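Side-chain contacts in SCARECROW-LIKE protein 7 (Oryza sativa Japonica Group, PDB 5HYZ), which probably acts as a DNA-binding transcription factor of the GRAS family in plant development and abiotic stress resistance, and forms a homodimer: residues Ala97-Ala100 against Ile101-Thr105; Leu196-Pro199 against Asp200-Val203; Phe288-Arg291 against Ile292-Val296. All coordinates share one frame; numbering follows the deposited sequence.

In the fold
The three contacts are local stretches of one GRAS domain, whose Rossmann-like sheet carries a helical bundle beside it. Contacts 1 and 2 are neighbours at the sheet: their centres lie 16 Å apart, and Thr105 CG2, just past the end of helix 89-104, packs on Ala202 CB at the start of strand 202-208, 4.2 Å away. Contact 3, in helix 278-296, sits on the opposite side of the chain's centre, its centre 33 Å from that of contact 1 and 40 Å from that of contact 2; the nearest atoms are about 17 and 25 Å away. None of the three is touched by the second chain of the homodimer.

Contact 1 of 3, residues Ala97-Ala100 against Ile101-Thr105; sequences ANQA and ILEAT
Gln99 and Glu103, one helical turn apart, join side chain to side chain: Gln99 NE2 gives a nearly straight hydrogen bond (174°) to Glu103 OE2 at 2.9 Å. The acceptor lies in the plane of the Gln99 amide, whereas the donor reaches OE2 from above the carboxylate plane; the two flat groups are turned 73° against each other. Gln99 CG points away from the main-chain N (chi1 -171°), and a bend at chi2 sends the amide forward toward the next turn, while Glu103, extended beyond CG, leans back to meet it. OE2 also bonds to Ser329 OG, which would help hold the carboxylate in place.

These are the last two turns of helix 89-104, in the part of the GRAS domain assigned by sequence to the VHIID region, and ordinary i to i+4 bonds carry them, among them Ala104 N to Ala100 O at 2.9 Å. Ile101 CG1 lies over Ala97 O at 3.3 Å. Both residues face the sheet, touching Thr238 of strand 236-242 and, on strand 202-208, Asn206 and Met208 (Ala97) and Ala204 (Ile101); small Ala97 lets the helix sit near it. Asn98 faces helix 122-132, where its ND2 bonds to Gln123 O. Thr105 leaves helical geometry, and its OG1 turns back to donate to Ile101 O at 2.6 Å, beside a weak bond from Thr105 N.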
# COMPACT_ATOMS: atom_id res chain seq x y z
N ALA A 97 -14.53 -1.50 6.30
CA ALA A 97 -15.14 -1.18 7.58
C ALA A 97 -15.15 0.35 7.85
O ALA A 97 -16.16 0.93 8.29
CB ALA A 97 -14.39 -1.91 8.69
N ASN A 98 -14.01 1.01 7.58
CA ASN A 98 -13.91 2.44 7.85
C ASN A 98 -14.90 3.23 7.03
O ASN A 98 -15.45 4.22 7.50
CB ASN A 98 -12.48 2.96 7.56
CG ASN A 98 -11.51 2.61 8.65
OD1 ASN A 98 -11.90 2.04 9.67
ND2 ASN A 98 -10.22 2.99 8.48
N GLN A 99 -15.10 2.83 5.77
CA GLN A 99 -16.05 3.55 4.96
C GLN A 99 -17.44 3.46 5.56
O GLN A 99 -18.19 4.47 5.62
CB GLN A 99 -15.98 2.99 3.50
CG GLN A 99 -16.79 3.82 2.51
CD GLN A 99 -16.20 5.25 2.37
OE1 GLN A 99 -14.96 5.43 2.41
NE2 GLN A 99 -17.08 6.26 2.26
N ALA A 100 -17.79 2.26 6.04
CA ALA A 100 -19.11 2.10 6.72
C ALA A 100 -19.23 2.94 8.00
O ALA A 100 -20.29 3.54 8.25
CB ALA A 100 -19.37 0.66 7.06
N ILE A 101 -18.14 3.00 8.78
CA ILE A 101 -18.18 3.84 9.99
C ILE A 101 -18.35 5.32 9.63
O ILE A 101 -19.09 6.07 10.25
CB ILE A 101 -16.89 3.62 10.77
CG1 ILE A 101 -16.90 2.16 11.29
CG2 ILE A 101 -16.80 4.63 11.93
CD1 ILE A 101 -15.50 1.66 11.88
N LEU A 102 -17.61 5.75 8.59
CA LEU A 102 -17.64 7.16 8.16
C LEU A 102 -19.03 7.55 7.76
O LEU A 102 -19.51 8.62 8.12
CB LEU A 102 -16.64 7.37 7.00
CG LEU A 102 -16.42 8.80 6.54
CD1 LEU A 102 -15.53 9.40 7.57
CD2 LEU A 102 -15.72 8.89 5.20
N GLU A 103 -19.68 6.68 7.00
CA GLU A 103 -21.02 7.00 6.57
C GLU A 103 -22.05 6.93 7.69
O GLU A 103 -22.95 7.77 7.75
CB GLU A 103 -21.41 6.06 5.45
CG GLU A 103 -20.56 6.52 4.23
CD GLU A 103 -20.73 5.61 2.99
OE1 GLU A 103 -21.59 4.69 3.02
OE2 GLU A 103 -19.97 5.79 2.01
N ALA A 104 -21.91 5.95 8.58
CA ALA A 104 -22.88 5.84 9.69
C ALA A 104 -22.83 6.99 10.68
O ALA A 104 -23.80 7.28 11.37
CB ALA A 104 -22.67 4.50 10.44
N THR A 105 -21.68 7.64 10.79
CA THR A 105 -21.44 8.59 11.88
C THR A 105 -21.34 10.02 11.36
O THR A 105 -20.99 10.92 12.10
CB THR A 105 -20.17 8.28 12.66
OG1 THR A 105 -19.04 8.22 11.78
CG2 THR A 105 -20.29 6.91 13.36

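Contact 2 of 3, residues Leu196-Pro199 against Asp200-Val203; sequences LVEP and DEAV
Glu198 to Glu201 form a type I beta turn that bends the chain sharply just before strand 202-208; the directions of 196-199 and 200-203 differ by 121°. The classic turn bond, Glu201 N to Glu198 O, is weak at 3.4 Å. Pro199 suits the second position of the turn, since its ring holds phi at -67°, close to what a type I turn requires, and Asp200 follows at the third.

A side chain reinforces the weak backbone closure. Glu201 turns back across the turn, so that its OE2 accepts Glu198 N at 2.9 Å, the donor standing well above the carboxylate plane (64° out of it). CG of Glu201 lies between its own backbone N and carbonyl carbon, which directs the extended chain inward, with CG against Glu198 O at 3.3 Å. Glu198 and Asp200 run side by side and point the same way, Asp200 OD1 meeting Glu198 CB at 3.6 Å. Their acidic ends come close, with Glu198 OE1 and Asp200 OD1 4.0 Å apart, but basic groups stand nearby: Arg141 NH2 makes salt bridges to Glu198 OE1 and Glu201 OE1, and Lys110 NZ pairs with Asp200 OD2. Such neighbours would be expected to offset the crowding of negative charge. Further from the turn bond, Val197 CG1 touches Val203 CG2 at 4.2 Å, the two branched side chains crossing at about a right angle.

Glu201 OE2 also forms a salt bridge with Arg143 NH2 and a hydrogen bond with His112 ND1, a residue of the predicted VHIID motif on strand 110-118. Ala202 bonds through its backbone to Lys110 and His112, and Val203 to Ala235, placing the start of strand 202-208 between strand 110-118 and the chain that enters strand 236-242.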
# COMPACT_ATOMS: atom_id res chain seq x y z
N LEU A 196 -17.59 3.37 29.19
CA LEU A 196 -17.67 4.80 29.48
C LEU A 196 -18.28 5.59 28.29
O LEU A 196 -17.79 6.65 27.89
CB LEU A 196 -16.28 5.36 29.84
CG LEU A 196 -15.69 4.64 31.06
CD1 LEU A 196 -14.20 5.02 31.18
CD2 LEU A 196 -16.43 5.15 32.31
N VAL A 197 -19.37 5.06 27.74
CA VAL A 197 -20.06 5.72 26.63
C VAL A 197 -20.83 6.91 27.16
O VAL A 197 -21.23 6.94 28.32
CB VAL A 197 -21.00 4.75 25.86
CG1 VAL A 197 -20.18 3.62 25.22
CG2 VAL A 197 -22.12 4.24 26.78
N GLU A 198 -20.95 7.94 26.34
CA GLU A 198 -21.62 9.19 26.73
C GLU A 198 -22.78 9.46 25.80
O GLU A 198 -22.75 9.10 24.60
CB GLU A 198 -20.65 10.35 26.70
CG GLU A 198 -19.51 10.09 27.64
CD GLU A 198 -18.59 11.25 27.84
OE1 GLU A 198 -18.31 12.01 26.87
OE2 GLU A 198 -18.14 11.40 29.00
N PRO A 199 -23.82 10.11 26.33
CA PRO A 199 -25.04 10.26 25.54
C PRO A 199 -24.85 11.17 24.31
O PRO A 199 -25.60 11.02 23.34
CB PRO A 199 -26.03 10.86 26.56
CG PRO A 199 -25.18 11.60 27.53
CD PRO A 199 -23.90 10.78 27.64
N ASP A 200 -23.85 12.04 24.29
CA ASP A 200 -23.73 12.95 23.15
C ASP A 200 -22.77 12.48 22.04
O ASP A 200 -22.34 13.29 21.22
CB ASP A 200 -23.30 14.34 23.65
CG ASP A 200 -21.93 14.33 24.38
OD1 ASP A 200 -21.38 13.24 24.69
OD2 ASP A 200 -21.37 15.42 24.62
N GLU A 201 -22.42 11.19 21.99
CA GLU A 201 -21.44 10.77 21.01
C GLU A 201 -22.04 9.62 20.23
O GLU A 201 -22.91 8.91 20.74
CB GLU A 201 -20.11 10.36 21.69
CG GLU A 201 -20.27 9.12 22.44
CD GLU A 201 -19.09 8.80 23.39
OE1 GLU A 201 -18.14 9.60 23.40
OE2 GLU A 201 -19.19 7.71 24.02
N ALA A 202 -21.64 9.44 18.99
CA ALA A 202 -22.05 8.26 18.23
C ALA A 202 -21.02 7.18 18.46
O ALA A 202 -19.82 7.44 18.41
CB ALA A 202 -22.14 8.56 16.74
N VAL A 203 -21.49 5.95 18.60
CA VAL A 203 -20.62 4.84 18.84
C VAL A 203 -20.56 3.94 17.58
O VAL A 203 -21.61 3.68 16.97
CB VAL A 203 -21.16 3.99 20.02
CG1 VAL A 203 -20.31 2.75 20.14
CG2 VAL A 203 -21.12 4.84 21.32

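Contact 3 of 3, residues Phe288-Arg291 against Ile292-Val296; sequences FGER and IQRAV
Glu290 and Arg294 face each other one turn apart near the end of helix 278-296. Glu290 OE1 lies 3.7 Å from Arg294 NH2, a long salt bridge in which the oxygen is well out of the guanidinium plane, so no N-H points at it. The carboxylate and guanidinium planes stand at 90°. One face of the guanidinium is covered instead by Glu290 O, with NH1 3.7 Å from that oxygen, and Glu290 CB packs 3.8 Å from NH1.

The backbone acceptors are satisfied along the helix: Phe288 O takes Ile292 N, Gly289 O takes Gln293 N, Glu290 O takes Arg294 N and Arg291 O takes Ala295 N. The first two bonds are nearly straight, while the last two bend, to 139° at Ala295. Val296 N bonds to Ile292 O, which also takes a weak bond from Ala295 N. Gly289 O has a further donor, a water at 3.0 Å, which in turn accepts Gln293 NE2 at 3.0 Å. Gln293 bends at chi2 (-79°), which carries its amide round to this water, and NE2 also makes a weak bond to Asp49 OD2 on helix 39-57. Arg291, its chain extended from CG to NE, reaches away from the turn and gives a weak bond from NH1 to Tyr242 OH. On the buried side, Ile292 lays CG1 at 3.3 Å from Phe288 O; it touches Phe47 of helix 39-57 and Tyr262 of helix 251-272, so a branched apolar side chain suits its place between them. Ala295 O accepts Arg254 NE.

The chemistry therefore divides the work: backbone and water bonds supply directed links, whereas the Glu290-Arg294 pair contributes mainly non-directional electrostatic attraction.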
# COMPACT_ATOMS: atom_id res chain seq x y z
N PHE A 288 -1.20 -20.52 9.52
CA PHE A 288 -2.14 -21.38 8.82
C PHE A 288 -2.08 -22.83 9.34
O PHE A 288 -3.13 -23.44 9.61
CB PHE A 288 -1.90 -21.36 7.32
CG PHE A 288 -2.08 -20.00 6.67
CD1 PHE A 288 -2.82 -19.01 7.28
CD2 PHE A 288 -1.54 -19.76 5.43
CE1 PHE A 288 -2.98 -17.78 6.66
CE2 PHE A 288 -1.72 -18.54 4.80
CZ PHE A 288 -2.43 -17.57 5.41
N GLY A 289 -0.88 -23.37 9.50
CA GLY A 289 -0.75 -24.76 9.95
C GLY A 289 -1.37 -25.04 11.30
O GLY A 289 -2.04 -26.07 11.52
N GLU A 290 -1.19 -24.11 12.23
CA GLU A 290 -1.84 -24.24 13.53
C GLU A 290 -3.38 -24.19 13.42
O GLU A 290 -4.09 -24.93 14.09
CB GLU A 290 -1.37 -23.15 14.49
CG GLU A 290 0.09 -23.35 14.88
CD GLU A 290 0.24 -24.60 15.73
OE1 GLU A 290 -0.19 -24.55 16.90
OE2 GLU A 290 0.70 -25.64 15.19
N ARG A 291 -3.89 -23.28 12.58
CA ARG A 291 -5.34 -23.20 12.39
C ARG A 291 -5.90 -24.49 11.80
O ARG A 291 -6.98 -24.98 12.19
CB ARG A 291 -5.70 -22.02 11.49
CG ARG A 291 -5.47 -20.69 12.25
CD ARG A 291 -5.51 -19.48 11.32
NE ARG A 291 -5.19 -18.26 12.09
CZ ARG A 291 -5.26 -17.03 11.60
NH1 ARG A 291 -5.62 -16.83 10.33
NH2 ARG A 291 -4.95 -16.00 12.38
N ILE A 292 -5.15 -25.04 10.86
CA ILE A 292 -5.52 -26.32 10.23
C ILE A 292 -5.56 -27.41 11.31
O ILE A 292 -6.50 -28.20 11.38
CB ILE A 292 -4.52 -26.64 9.09
CG1 ILE A 292 -4.77 -25.68 7.90
CG2 ILE A 292 -4.68 -28.08 8.55
CD1 ILE A 292 -3.56 -25.61 6.94
N GLN A 293 -4.53 -27.47 12.17
CA GLN A 293 -4.55 -28.41 13.29
C GLN A 293 -5.82 -28.27 14.13
O GLN A 293 -6.42 -29.27 14.58
CB GLN A 293 -3.31 -28.20 14.19
CG GLN A 293 -2.01 -28.58 13.52
CD GLN A 293 -1.79 -30.07 13.51
OE1 GLN A 293 -2.42 -30.79 14.29
NE2 GLN A 293 -0.91 -30.56 12.63
N ARG A 294 -6.25 -27.04 14.37
CA ARG A 294 -7.40 -26.85 15.22
C ARG A 294 -8.68 -27.31 14.52
O ARG A 294 -9.56 -27.86 15.17
CB ARG A 294 -7.49 -25.39 15.67
CG ARG A 294 -6.23 -24.99 16.38
CD ARG A 294 -6.36 -23.80 17.27
NE ARG A 294 -5.05 -23.49 17.84
CZ ARG A 294 -4.19 -22.60 17.34
NH1 ARG A 294 -4.50 -21.90 16.25
NH2 ARG A 294 -3.02 -22.42 17.95
N ALA A 295 -8.75 -27.14 13.22
CA ALA A 295 -10.01 -27.40 12.52
C ALA A 295 -10.20 -28.87 12.19
O ALA A 295 -11.34 -29.34 12.12
CB ALA A 295 -10.07 -26.60 11.26
N VAL A 296 -9.08 -29.57 11.96
CA VAL A 296 -9.10 -30.88 11.34
C VAL A 296 -8.29 -31.91 12.14
O VAL A 296 -8.19 -33.09 11.78
CB VAL A 296 -8.64 -30.65 9.86
CG1 VAL A 296 -7.52 -31.53 9.40
CG2 VAL A 296 -9.84 -30.59 8.96
O HOH W 1 -0.94 -28.60 10.42